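Local coordinates for beta-galactosidase (Geobacillus stearothermophilus, PDB 4OIF), which probably hydrolyses terminal non-reducing beta-D-galactose residues from beta-D-galactosides, as a zinc-containing trimeric enzyme of glycoside hydrolase family 42, at residues Q608-M611 with E612-D615. Numbering follows the deposited sequence.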
loop_
_atom_site.group_PDB
_atom_site.type_symbol
_atom_site.label_atom_id
_atom_site.label_comp_id
_atom_site.label_asym_id
_atom_site.label_seq_id
_atom_site.Cartn_x
_atom_site.Cartn_y
_atom_site.Cartn_z
ATOM N N GLN A 608 30.204 28.862 -4.274
ATOM C CA GLN A 608 31.227 29.617 -3.570
ATOM C C GLN A 608 31.869 30.546 -4.560
ATOM O O GLN A 608 32.060 31.748 -4.286
ATOM C CB GLN A 608 32.287 28.712 -2.950
ATOM C CG GLN A 608 33.214 29.457 -2.008
ATOM C CD GLN A 608 32.461 30.064 -0.827
ATOM O OE1 GLN A 608 31.478 29.494 -0.341
ATOM N NE2 GLN A 608 32.913 31.230 -0.369
ATOM N N GLU A 609 32.192 29.977 -5.722
ATOM C CA GLU A 609 32.740 30.789 -6.802
ATOM C C GLU A 609 31.788 31.895 -7.196
ATOM O O GLU A 609 32.220 33.028 -7.422
ATOM C CB GLU A 609 33.074 29.941 -8.019
ATOM C CG GLU A 609 34.322 29.121 -7.837
ATOM C CD GLU A 609 35.254 29.259 -9.008
ATOM O OE1 GLU A 609 34.907 30.014 -9.941
ATOM O OE2 GLU A 609 36.321 28.607 -8.997
ATOM N N LEU A 610 30.498 31.587 -7.280
ATOM C CA LEU A 610 29.567 32.679 -7.603
ATOM C C LEU A 610 29.500 33.760 -6.500
ATOM O O LEU A 610 29.267 34.931 -6.793
ATOM C CB LEU A 610 28.169 32.131 -7.888
ATOM C CG LEU A 610 28.035 31.589 -9.315
ATOM C CD1 LEU A 610 26.646 31.002 -9.573
ATOM C CD2 LEU A 610 28.358 32.681 -10.339
ATOM N N MET A 611 29.718 33.371 -5.245
ATOM C CA MET A 611 29.657 34.294 -4.105
ATOM C C MET A 611 30.864 35.227 -4.097
ATOM O O MET A 611 30.758 36.403 -3.751
ATOM C CB MET A 611 29.613 33.533 -2.773
ATOM C CG MET A 611 28.312 32.826 -2.410
ATOM S SD MET A 611 28.621 31.636 -1.072
ATOM C CE MET A 611 27.069 30.743 -1.012
ATOM N N GLU A 612 32.027 34.690 -4.440
ATOM C CA GLU A 612 33.196 35.537 -4.564
ATOM C C GLU A 612 33.026 36.450 -5.775
ATOM O O GLU A 612 33.233 37.660 -5.682
ATOM C CB GLU A 612 34.460 34.689 -4.668
ATOM C CG GLU A 612 34.770 33.946 -3.374
ATOM C CD GLU A 612 35.831 32.874 -3.536
ATOM O OE1 GLU A 612 36.319 32.679 -4.669
ATOM O OE2 GLU A 612 36.169 32.220 -2.524
ATOM N N LYS A 613 32.610 35.867 -6.897
ATOM C CA LYS A 613 32.437 36.610 -8.138
ATOM C C LYS A 613 31.480 37.792 -7.986
ATOM O O LYS A 613 31.749 38.881 -8.480
ATOM C CB LYS A 613 31.939 35.676 -9.239
ATOM C CG LYS A 613 32.127 36.198 -10.651
ATOM C CD LYS A 613 31.751 35.124 -11.675
ATOM C CE LYS A 613 32.298 35.446 -13.057
ATOM N NZ LYS A 613 31.890 36.811 -13.496
ATOM N N LEU A 614 30.375 37.578 -7.282
ATOM C CA LEU A 614 29.339 38.593 -7.168
ATOM C C LEU A 614 29.365 39.341 -5.844
ATOM O O LEU A 614 28.477 40.161 -5.577
ATOM C CB LEU A 614 27.963 37.958 -7.345
ATOM C CG LEU A 614 27.761 37.263 -8.672
ATOM C CD1 LEU A 614 26.345 36.728 -8.734
ATOM C CD2 LEU A 614 28.030 38.261 -9.777
ATOM N N ASP A 615 30.367 39.059 -5.020
ATOM C CA ASP A 615 30.472 39.704 -3.716
ATOM C C ASP A 615 29.199 39.492 -2.890
ATOM O O ASP A 615 28.555 40.447 -2.461
ATOM C CB ASP A 615 30.763 41.202 -3.882
ATOM C CG ASP A 615 31.066 41.893 -2.558
ATOM O OD1 ASP A 615 31.675 41.259 -1.669
ATOM O OD2 ASP A 615 30.679 43.070 -2.403
#
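With CG trans to the backbone N (chi1 -170°) and a bend at CG, Gln608 brings its amide beside Glu612, whose chain, CG beside its own N (chi1 -68°), runs extended back along the helix. The two planar ends meet loosely: Gln608 NE2 is 4.0 Å from Glu612 OE2, and the amide and carboxylate planes stand 77° apart. Long polar side chains suit this more exposed flank, and the amide's OE1 accepts a hydrogen bond from Arg452. In the backbone, Glu612 N donates to Gln608 O (2.9 Å), while Glu612 CG lies 3.6 Å from that same oxygen. The next two bonds, Lys613 N to Glu609 O and Leu614 N to Leu610 O, continue the helical pattern. Asp615, with positive phi, closes it in a Schellman motif. Leu614 CB packs 3.3 Å from Leu610 O. The carboxylate of Glu609 forms a salt bridge with Arg546, which suits an acidic residue at this place. Apolar Leu610 and Leu614, one turn apart, turn their branched ends to strands 470-473 and 496-500, Leu610 also reaching Tyr592; the buried, flexible thioether chain of Met611 packs on Ile454 and Leu616. The end of helix 600-613 thus lies against strands 470-473, 496-500 and 589-594 of the trimerisation domain's mixed sheet.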